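Local coordinates for putative protein (Aquifex aeolicus, PDB 1T6T) that is of unknown function but carries a Toprim domain of the RNase M5-like type, and so probably acts on nucleic acid, at residues S9-E14 with K102-I107; G28-K33 with H108-N113; H74-N79 with N96-L101. One frame throughout, in Å; residues are numbered along the deposited sequence.

In the fold
The three contacts lie about 12 to 13 Å apart, centre to centre, and all involve the C-terminal part of the chain. Contact 1 and contact 2 share the continuous run from Lys-102 to Asn-113, where Ile-106 CD1 packs on Ile-112 CG2 at 4.1 Å. Contact 3 ties the helix that precedes this run to helix 73-88, and Leu-101 CD1 reaches Ile-109 CD1 of contact 2 at 3.8 Å. Asp-70, in the Asp-Leu-Asp sequence that probably corresponds to the acidic Toprim motif, is bonded by residues of both contact 2 and contact 3. These two also meet across the dimer: Arg-77 of one subunit makes a salt bridge with Glu-110 of the other.

Contact 1 of 3, residues S9-E14 with K102-I107; sequences SEWIKE and KKWNII
The Trp-104 indole points an edge of its six-membered ring at Trp-11, and CB of Trp-11 lies at that edge, close to the plane of the Trp-104 ring. One face of Trp-104 is covered by the aliphatic part of its neighbour Lys-103, whose CG sits 3.5 Å above the ring plane and toward the rim. The Trp-11 ring has Ile-12 CG1 in plane at its own edge. Between the two indoles the arrangement is an offset edge-to-face pair: the five-membered ring of Trp-11 and the six-membered ring of Trp-104 have centroids 5.8 Å apart and planes at 78°. The contact falls at the root of the Trp-11 side chain, with Trp-104 CZ3 at 3.8 Å from Trp-11 CB and 4.0 Å from Trp-11 CG. Turned trans to its main-chain nitrogen (chi1 -179°), the Trp-11 indole stands off helix 8-18 and gives its indole N-H to a carbonyl, through a bond from Trp-11 NE1 to Phe-97 O. The buried area is small, 76 Å², a narrow contact of the Trp-104 ring edge against the base of the Trp-11 side chain. Phe-100 links the pair further, meeting Trp-104 edge-to-face and also packing on Trp-11. The contact thus joins helix 8-18 to the loop after helix 96-101, while Trp-11 rests on Phe-100 and Leu-101 of that helix and on Leu-68 just beyond strand 64-67.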
loop_
_atom_site.group_PDB
_atom_site.type_symbol
_atom_site.label_atom_id
_atom_site.label_comp_id
_atom_site.label_asym_id
_atom_site.label_seq_id
_atom_site.Cartn_x
_atom_site.Cartn_y
_atom_site.Cartn_z
ATOM N N SER B 9 8.681 -2.684 24.601
ATOM C CA SER B 9 8.548 -4.054 25.077
ATOM C C SER B 9 7.185 -4.287 25.722
ATOM O O SER B 9 6.523 -5.288 25.442
ATOM C CB SER B 9 9.654 -4.374 26.087
ATOM O OG SER B 9 9.449 -5.650 26.668
ATOM N N GLU B 10 6.766 -3.366 26.585
ATOM C CA GLU B 10 5.475 -3.502 27.249
ATOM C C GLU B 10 4.337 -3.293 26.254
ATOM O O GLU B 10 3.268 -3.882 26.392
ATOM C CB GLU B 10 5.350 -2.500 28.400
ATOM C CG GLU B 10 6.430 -2.643 29.467
ATOM C CD GLU B 10 6.119 -1.855 30.728
ATOM O OE1 GLU B 10 5.668 -0.696 30.618
ATOM O OE2 GLU B 10 6.333 -2.395 31.836
ATOM N N TRP B 11 4.576 -2.446 25.256
ATOM C CA TRP B 11 3.580 -2.160 24.223
ATOM C C TRP B 11 3.315 -3.451 23.442
ATOM O O TRP B 11 2.169 -3.814 23.170
ATOM C CB TRP B 11 4.115 -1.072 23.285
ATOM C CG TRP B 11 3.182 -0.669 22.185
ATOM C CD1 TRP B 11 2.199 0.280 22.241
ATOM C CD2 TRP B 11 3.166 -1.187 20.853
ATOM N NE1 TRP B 11 1.574 0.388 21.018
ATOM C CE2 TRP B 11 2.149 -0.503 20.149
ATOM C CE3 TRP B 11 3.913 -2.164 20.183
ATOM C CZ2 TRP B 11 1.862 -0.764 18.806
ATOM C CZ3 TRP B 11 3.624 -2.425 18.845
ATOM C CH2 TRP B 11 2.608 -1.724 18.173
ATOM N N ILE B 12 4.390 -4.147 23.093
ATOM C CA ILE B 12 4.285 -5.402 22.358
ATOM C C ILE B 12 3.565 -6.464 23.188
ATOM O O ILE B 12 2.763 -7.234 22.664
ATOM C CB ILE B 12 5.685 -5.918 21.952
ATOM C CG1 ILE B 12 6.274 -4.999 20.878
ATOM C CG2 ILE B 12 5.597 -7.348 21.446
ATOM C CD1 ILE B 12 7.674 -5.366 20.438
ATOM N N LYS B 13 3.852 -6.503 24.485
ATOM C CA LYS B 13 3.213 -7.469 25.367
ATOM C C LYS B 13 1.707 -7.217 25.418
ATOM O O LYS B 13 0.906 -8.151 25.368
ATOM C CB LYS B 13 3.798 -7.364 26.778
ATOM C CG LYS B 13 3.161 -8.315 27.782
ATOM C CD LYS B 13 3.781 -8.168 29.165
ATOM C CE LYS B 13 5.243 -8.595 29.170
ATOM N NZ LYS B 13 5.867 -8.437 30.519
ATOM N N GLU B 14 1.330 -5.948 25.515
ATOM C CA GLU B 14 -0.074 -5.569 25.575
ATOM C C GLU B 14 -0.762 -5.869 24.242
ATOM O O GLU B 14 -1.905 -6.316 24.206
ATOM C CB GLU B 14 -0.194 -4.082 25.900
ATOM C CG GLU B 14 -1.326 -3.754 26.846
ATOM C CD GLU B 14 -1.209 -4.502 28.164
ATOM O OE1 GLU B 14 -0.197 -4.311 28.875
ATOM O OE2 GLU B 14 -2.127 -5.282 28.488
ATOM N N LYS B 102 2.779 7.223 18.621
ATOM C CA LYS B 102 3.020 8.602 18.216
ATOM C C LYS B 102 3.930 9.357 19.182
ATOM O O LYS B 102 4.503 10.386 18.822
ATOM C CB LYS B 102 1.691 9.342 18.065
ATOM C CG LYS B 102 0.821 8.804 16.939
ATOM C CD LYS B 102 -0.521 9.515 16.881
ATOM C CE LYS B 102 -1.343 9.035 15.699
ATOM N NZ LYS B 102 -2.675 9.696 15.655
ATOM N N LYS B 103 4.072 8.842 20.401
ATOM C CA LYS B 103 4.913 9.490 21.400
ATOM C C LYS B 103 6.361 9.017 21.334
ATOM O O LYS B 103 7.238 9.606 21.965
ATOM C CB LYS B 103 4.360 9.243 22.807
ATOM C CG LYS B 103 4.495 7.804 23.292
ATOM C CD LYS B 103 3.878 7.617 24.675
ATOM C CE LYS B 103 2.370 7.825 24.646
ATOM N NZ LYS B 103 1.769 7.750 26.008
ATOM N N TRP B 104 6.616 7.958 20.571
ATOM C CA TRP B 104 7.970 7.432 20.452
ATOM C C TRP B 104 8.554 7.648 19.065
ATOM O O TRP B 104 7.851 8.041 18.136
ATOM C CB TRP B 104 8.004 5.940 20.801
ATOM C CG TRP B 104 7.572 5.650 22.210
ATOM C CD1 TRP B 104 7.783 6.432 23.311
ATOM C CD2 TRP B 104 6.876 4.487 22.673
ATOM N NE1 TRP B 104 7.260 5.829 24.430
ATOM C CE2 TRP B 104 6.699 4.633 24.068
ATOM C CE3 TRP B 104 6.387 3.333 22.046
ATOM C CZ2 TRP B 104 6.052 3.667 24.849
ATOM C CZ3 TRP B 104 5.743 2.372 22.821
ATOM C CH2 TRP B 104 5.582 2.547 24.210
ATOM N N ASN B 105 9.848 7.394 18.930
ATOM C CA ASN B 105 10.505 7.585 17.651
ATOM C C ASN B 105 10.337 6.378 16.740
ATOM O O ASN B 105 11.225 5.533 16.620
ATOM C CB ASN B 105 11.986 7.884 17.848
ATOM C CG ASN B 105 12.662 8.282 16.560
ATOM O OD1 ASN B 105 12.007 8.418 15.523
ATOM N ND2 ASN B 105 13.974 8.479 16.610
ATOM N N ILE B 106 9.181 6.311 16.095
ATOM C CA ILE B 106 8.879 5.222 15.184
ATOM C C ILE B 106 7.895 5.725 14.138
ATOM O O ILE B 106 7.047 6.571 14.426
ATOM C CB ILE B 106 8.257 4.022 15.936
ATOM C CG1 ILE B 106 7.997 2.869 14.962
ATOM C CG2 ILE B 106 6.965 4.447 16.618
ATOM C CD1 ILE B 106 7.578 1.575 15.639
ATOM N N ILE B 107 8.030 5.231 12.917
ATOM C CA ILE B 107 7.120 5.619 11.851
ATOM C C ILE B 107 6.530 4.366 11.222
ATOM O O ILE B 107 5.321 4.274 11.020
ATOM C CB ILE B 107 7.836 6.430 10.758
ATOM C CG1 ILE B 107 8.219 7.810 11.302
ATOM C CG2 ILE B 107 6.934 6.570 9.536
ATOM C CD1 ILE B 107 7.037 8.660 11.741
#

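Contact 2 of 3, residues G28-K33 with H108-N113; sequences GKNDKK and HIEEIN
Asp-31 and Glu-110 bring the two backbones close, their CA atoms 5.0 Å apart, and their side chains meet at about a right angle. The compact part is formed by carbon against oxygen: Asn-30 CB lies 3.6 Å from Glu-110 OE1, and Asp-31 OD1 approaches Glu-110 CB at 3.7 Å and Ile-109 CB at 4.3 Å. A chi1 of -154° turns Glu-110 CG away from its own N, and the chain stays extended beyond, which carries the carboxylate across to Asn-30. No direct hydrogen bond joins the segments, and the looser side is bridged by waters. One water donates to Glu-110 OE1 at 3.0 Å and weakly to Asp-31 OD1; another lies between Asp-31 OD1 and Glu-110 N, although its very short approach to the aspartate makes its position doubtful. The two carboxylates, with Asp-31 OD1 and Glu-110 OE1 4.1 Å apart, carry like charges, and the repulsion is probably eased by Arg-77 of the second subunit, whose NH1 forms a salt bridge with Glu-110 OE1. In each segment a backbone N-H is taken by the carboxylate three residues on: Gly-28 N donates to Asp-31 OD2 at 3.0 Å, from above the carboxylate plane, and His-108 N to Glu-111 OE2 at 2.9 Å. With an alanine in place of Asp-31, Gly-28 N would probably lose its acceptor, and the water on Glu-110 OE1 its weak second partner. His-108 ND1 and Ile-109 N both bond Asp-70. Gly-28, the N-cap of helix 29-36, comes shortly after strand 23-26, in what is probably the Glu-Gly turn of the Toprim fold.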
loop_
_atom_site.group_PDB
_atom_site.type_symbol
_atom_site.label_atom_id
_atom_site.label_comp_id
_atom_site.label_asym_id
_atom_site.label_seq_id
_atom_site.Cartn_x
_atom_site.Cartn_y
_atom_site.Cartn_z
ATOM N N GLY B 28 1.624 -4.075 5.026
ATOM C CA GLY B 28 2.390 -5.076 4.305
ATOM C C GLY B 28 2.752 -6.397 4.944
ATOM O O GLY B 28 2.665 -6.589 6.157
ATOM N N LYS B 29 3.179 -7.318 4.087
ATOM C CA LYS B 29 3.569 -8.650 4.518
ATOM C C LYS B 29 4.757 -8.577 5.473
ATOM O O LYS B 29 4.879 -9.395 6.376
ATOM C CB LYS B 29 3.909 -9.506 3.294
ATOM C CG LYS B 29 4.063 -10.986 3.592
ATOM C CD LYS B 29 4.186 -11.804 2.310
ATOM C CE LYS B 29 5.408 -11.398 1.498
ATOM N NZ LYS B 29 5.540 -12.211 0.254
ATOM N N ASN B 30 5.633 -7.595 5.273
ATOM C CA ASN B 30 6.792 -7.440 6.147
ATOM C C ASN B 30 6.385 -6.929 7.524
ATOM O O ASN B 30 7.058 -7.203 8.516
ATOM C CB ASN B 30 7.823 -6.508 5.514
ATOM C CG ASN B 30 8.672 -7.213 4.482
ATOM O OD1 ASN B 30 9.486 -8.076 4.820
ATOM N ND2 ASN B 30 8.478 -6.870 3.214
ATOM N N ASP B 31 5.286 -6.183 7.588
ATOM C CA ASP B 31 4.804 -5.695 8.875
ATOM C C ASP B 31 4.267 -6.911 9.621
ATOM O O ASP B 31 4.470 -7.059 10.822
ATOM C CB ASP B 31 3.677 -4.675 8.700
ATOM C CG ASP B 31 4.117 -3.443 7.938
ATOM O OD1 ASP B 31 5.276 -3.020 8.121
ATOM O OD2 ASP B 31 3.305 -2.890 7.167
ATOM N N LYS B 32 3.583 -7.782 8.890
ATOM C CA LYS B 32 3.026 -8.989 9.480
ATOM C C LYS B 32 4.160 -9.892 9.970
ATOM O O LYS B 32 4.070 -10.490 11.043
ATOM C CB LYS B 32 2.159 -9.716 8.447
ATOM C CG LYS B 32 1.479 -10.974 8.966
ATOM C CD LYS B 32 0.459 -11.493 7.968
ATOM C CE LYS B 32 -0.215 -12.761 8.476
ATOM N NZ LYS B 32 -1.282 -13.227 7.549
ATOM N N LYS B 33 5.234 -9.976 9.191
ATOM C CA LYS B 33 6.375 -10.803 9.573
ATOM C C LYS B 33 7.055 -10.265 10.828
ATOM O O LYS B 33 7.461 -11.031 11.701
ATOM C CB LYS B 33 7.383 -10.886 8.424
ATOM C CG LYS B 33 6.925 -11.788 7.292
ATOM C CD LYS B 33 7.957 -11.878 6.179
ATOM C CE LYS B 33 7.625 -13.018 5.223
ATOM N NZ LYS B 33 6.241 -12.915 4.681
ATOM N N HIS B 108 7.401 3.404 10.929
ATOM C CA HIS B 108 7.000 2.147 10.304
ATOM C C HIS B 108 6.953 1.019 11.324
ATOM O O HIS B 108 7.910 0.807 12.068
ATOM C CB HIS B 108 7.988 1.798 9.192
ATOM C CG HIS B 108 8.137 2.871 8.162
ATOM N ND1 HIS B 108 7.158 3.155 7.235
ATOM C CD2 HIS B 108 9.139 3.753 7.931
ATOM C CE1 HIS B 108 7.548 4.164 6.477
ATOM N NE2 HIS B 108 8.748 4.545 6.879
ATOM N N ILE B 109 5.838 0.294 11.356
ATOM C CA ILE B 109 5.672 -0.810 12.288
ATOM C C ILE B 109 6.819 -1.800 12.118
ATOM O O ILE B 109 7.244 -2.453 13.067
ATOM C CB ILE B 109 4.329 -1.542 12.050
ATOM C CG1 ILE B 109 3.178 -0.527 12.022
ATOM C CG2 ILE B 109 4.105 -2.583 13.136
ATOM C CD1 ILE B 109 3.080 0.358 13.254
ATOM N N GLU B 110 7.335 -1.889 10.898
ATOM C CA GLU B 110 8.430 -2.801 10.603
ATOM C C GLU B 110 9.664 -2.497 11.458
ATOM O O GLU B 110 10.526 -3.353 11.640
ATOM C CB GLU B 110 8.792 -2.706 9.118
ATOM C CG GLU B 110 9.435 -3.956 8.559
ATOM C CD GLU B 110 9.760 -3.828 7.086
ATOM O OE1 GLU B 110 8.943 -3.239 6.346
ATOM O OE2 GLU B 110 10.825 -4.329 6.666
ATOM N N GLU B 111 9.745 -1.280 11.988
ATOM C CA GLU B 111 10.884 -0.889 12.815
ATOM C C GLU B 111 11.005 -1.690 14.112
ATOM O O GLU B 111 12.071 -1.720 14.724
ATOM C CB GLU B 111 10.813 0.606 13.153
ATOM C CG GLU B 111 11.077 1.529 11.977
ATOM C CD GLU B 111 10.929 2.997 12.343
ATOM O OE1 GLU B 111 11.541 3.429 13.342
ATOM O OE2 GLU B 111 10.205 3.719 11.632
ATOM N N ILE B 112 9.926 -2.337 14.536
ATOM C CA ILE B 112 9.982 -3.117 15.769
ATOM C C ILE B 112 10.911 -4.322 15.647
ATOM O O ILE B 112 11.322 -4.895 16.653
ATOM C CB ILE B 112 8.583 -3.619 16.206
ATOM C CG1 ILE B 112 8.009 -4.569 15.153
ATOM C CG2 ILE B 112 7.657 -2.440 16.439
ATOM C CD1 ILE B 112 6.669 -5.172 15.536
ATOM N N ASN B 113 11.250 -4.708 14.420
ATOM C CA ASN B 113 12.133 -5.853 14.233
ATOM C C ASN B 113 13.611 -5.489 14.368
ATOM O O ASN B 113 14.388 -6.375 14.780
ATOM C CB ASN B 113 11.862 -6.539 12.883
ATOM C CG ASN B 113 12.180 -5.657 11.693
ATOM O OD1 ASN B 113 11.870 -6.007 10.553
ATOM N ND2 ASN B 113 12.806 -4.514 11.944
HETATM O O HOH W 1 9.788 -7.839 8.495
HETATM O O HOH W 2 6.229 -0.818 8.247
HETATM O O HOH W 3 6.089 -3.890 5.573
#

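Contact 3 of 3, residues H74-N79 with N96-L101; sequences HGERIN and NFRNFL
Arg-98 reaches across from helix 96-101 to Glu-76 and Asn-79 on helix 73-88; the axes of the two short helical segments pass 13.4 Å apart and are nearly antiparallel at 157°. CB and CG meet nothing across the contact. A trans first torsion (chi1 -179°) and an extended chain from CG to NE give the length needed to carry the guanidinium to helix 73-88. CD is the first atom to touch, lying 3.5 Å from Asn-79 OD1. NE follows alongside the same amide and donates to Phe-69 O. At CZ the guanidinium is stacked with the Asn-79 amide, the planes 15° apart, and Asn-79 CG lies 3.6 Å above the guanidinium plane, displaced toward its rim. At the tip both terminal nitrogens grip one oxygen in a salt bridge: NH1 of Arg-98 is 3.0 Å and NH2 of Arg-98 is 2.8 Å from Glu-76 OE1, which sits in the guanidinium plane. Glu-76 bends at chi2 to present OE1, while its OE2 takes bonds from Gln-80 and from a water. Asn-79 ND2 is bonded to Glu-95, whereas its OD1 is buried without a partner in the model. The chemistry is that of a buried cation whose charge is probably balanced by Glu-76; NE and NH2 also serve the carbonyls of Phe-69 and Asp-70, and NH1 that water, weakly. Arg-98 therefore ties the backbone at the start of the Asp-Leu-Asp sequence to both helices.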
loop_
_atom_site.group_PDB
_atom_site.type_symbol
_atom_site.label_atom_id
_atom_site.label_comp_id
_atom_site.label_asym_id
_atom_site.label_seq_id
_atom_site.Cartn_x
_atom_site.Cartn_y
_atom_site.Cartn_z
ATOM N N HIS B 74 1.275 8.076 3.934
ATOM C CA HIS B 74 0.694 6.914 3.278
ATOM C C HIS B 74 -0.106 6.070 4.272
ATOM O O HIS B 74 -1.221 5.638 3.979
ATOM C CB HIS B 74 1.813 6.086 2.635
ATOM C CG HIS B 74 1.336 4.858 1.923
ATOM N ND1 HIS B 74 1.153 3.650 2.559
ATOM C CD2 HIS B 74 1.012 4.653 0.624
ATOM C CE1 HIS B 74 0.739 2.751 1.683
ATOM N NE2 HIS B 74 0.645 3.335 0.502
ATOM N N GLY B 75 0.466 5.849 5.451
ATOM C CA GLY B 75 -0.212 5.057 6.461
ATOM C C GLY B 75 -1.433 5.740 7.055
ATOM O O GLY B 75 -2.427 5.084 7.366
ATOM N N GLU B 76 -1.364 7.056 7.221
ATOM C CA GLU B 76 -2.474 7.810 7.787
ATOM C C GLU B 76 -3.690 7.795 6.860
ATOM O O GLU B 76 -4.828 7.733 7.325
ATOM C CB GLU B 76 -2.035 9.248 8.073
ATOM C CG GLU B 76 -3.043 10.078 8.863
ATOM C CD GLU B 76 -3.414 9.457 10.203
ATOM O OE1 GLU B 76 -2.509 8.974 10.917
ATOM O OE2 GLU B 76 -4.614 9.465 10.549
ATOM N N ARG B 77 -3.457 7.860 5.551
ATOM C CA ARG B 77 -4.558 7.824 4.593
ATOM C C ARG B 77 -5.248 6.464 4.651
ATOM O O ARG B 77 -6.478 6.377 4.657
ATOM C CB ARG B 77 -4.042 8.079 3.176
ATOM C CG ARG B 77 -3.531 9.488 2.961
ATOM C CD ARG B 77 -2.837 9.617 1.618
ATOM N NE ARG B 77 -2.452 10.998 1.345
ATOM C CZ ARG B 77 -1.640 11.365 0.361
ATOM N NH1 ARG B 77 -1.123 10.451 -0.447
ATOM N NH2 ARG B 77 -1.350 12.648 0.180
ATOM N N ILE B 78 -4.455 5.399 4.695
ATOM C CA ILE B 78 -5.018 4.056 4.762
ATOM C C ILE B 78 -5.739 3.868 6.096
ATOM O O ILE B 78 -6.817 3.277 6.154
ATOM C CB ILE B 78 -3.923 2.977 4.620
ATOM C CG1 ILE B 78 -3.255 3.104 3.252
ATOM C CG2 ILE B 78 -4.534 1.587 4.773
ATOM C CD1 ILE B 78 -2.158 2.088 3.010
ATOM N N ASN B 79 -5.141 4.379 7.167
ATOM C CA ASN B 79 -5.749 4.264 8.483
ATOM C C ASN B 79 -7.144 4.881 8.472
ATOM O O ASN B 79 -8.103 4.271 8.933
ATOM C CB ASN B 79 -4.903 4.978 9.538
ATOM C CG ASN B 79 -5.393 4.713 10.948
ATOM O OD1 ASN B 79 -5.199 3.626 11.487
ATOM N ND2 ASN B 79 -6.048 5.703 11.545
ATOM N N ASN B 96 -5.947 2.870 19.787
ATOM C CA ASN B 96 -5.102 3.117 20.949
ATOM C C ASN B 96 -3.654 2.674 20.796
ATOM O O ASN B 96 -2.747 3.377 21.223
ATOM C CB ASN B 96 -5.697 2.463 22.199
ATOM C CG ASN B 96 -7.046 3.046 22.573
ATOM O OD1 ASN B 96 -7.255 4.254 22.491
ATOM N ND2 ASN B 96 -7.964 2.188 22.995
ATOM N N PHE B 97 -3.426 1.512 20.197
ATOM C CA PHE B 97 -2.061 1.029 20.038
ATOM C C PHE B 97 -1.262 1.884 19.074
ATOM O O PHE B 97 -0.103 2.217 19.337
ATOM C CB PHE B 97 -2.071 -0.433 19.587
ATOM C CG PHE B 97 -2.417 -1.389 20.689
ATOM C CD1 PHE B 97 -1.456 -1.775 21.619
ATOM C CD2 PHE B 97 -3.714 -1.874 20.822
ATOM C CE1 PHE B 97 -1.783 -2.633 22.671
ATOM C CE2 PHE B 97 -4.052 -2.731 21.869
ATOM C CZ PHE B 97 -3.083 -3.110 22.794
ATOM N N ARG B 98 -1.882 2.243 17.959
ATOM C CA ARG B 98 -1.218 3.074 16.970
ATOM C C ARG B 98 -0.965 4.466 17.550
ATOM O O ARG B 98 0.118 5.024 17.388
ATOM C CB ARG B 98 -2.078 3.183 15.707
ATOM C CG ARG B 98 -1.441 4.010 14.597
ATOM C CD ARG B 98 -2.217 3.863 13.295
ATOM N NE ARG B 98 -1.600 4.591 12.187
ATOM C CZ ARG B 98 -1.834 5.866 11.900
ATOM N NH1 ARG B 98 -2.681 6.569 12.639
ATOM N NH2 ARG B 98 -1.230 6.438 10.866
ATOM N N ASN B 99 -1.963 5.024 18.225
ATOM C CA ASN B 99 -1.807 6.355 18.801
ATOM C C ASN B 99 -0.717 6.410 19.858
ATOM O O ASN B 99 -0.069 7.441 20.029
ATOM C CB ASN B 99 -3.125 6.855 19.397
ATOM C CG ASN B 99 -4.144 7.206 18.337
ATOM O OD1 ASN B 99 -3.793 7.471 17.183
ATOM N ND2 ASN B 99 -5.414 7.225 18.722
ATOM N N PHE B 100 -0.512 5.306 20.565
ATOM C CA PHE B 100 0.515 5.267 21.596
ATOM C C PHE B 100 1.910 5.430 20.987
ATOM O O PHE B 100 2.779 6.080 21.571
ATOM C CB PHE B 100 0.444 3.953 22.374
ATOM C CG PHE B 100 0.927 4.070 23.790
ATOM C CD1 PHE B 100 0.098 4.596 24.777
ATOM C CD2 PHE B 100 2.223 3.693 24.133
ATOM C CE1 PHE B 100 0.554 4.746 26.090
ATOM C CE2 PHE B 100 2.687 3.840 25.440
ATOM C CZ PHE B 100 1.850 4.368 26.419
ATOM N N LEU B 101 2.118 4.849 19.809
ATOM C CA LEU B 101 3.410 4.931 19.137
ATOM C C LEU B 101 3.776 6.353 18.720
ATOM O O LEU B 101 4.950 6.655 18.489
ATOM C CB LEU B 101 3.427 4.024 17.898
ATOM C CG LEU B 101 3.265 2.515 18.116
ATOM C CD1 LEU B 101 3.295 1.798 16.770
ATOM C CD2 LEU B 101 4.373 2.001 19.019
HETATM O O HOH W 4 -4.453 9.235 13.334
#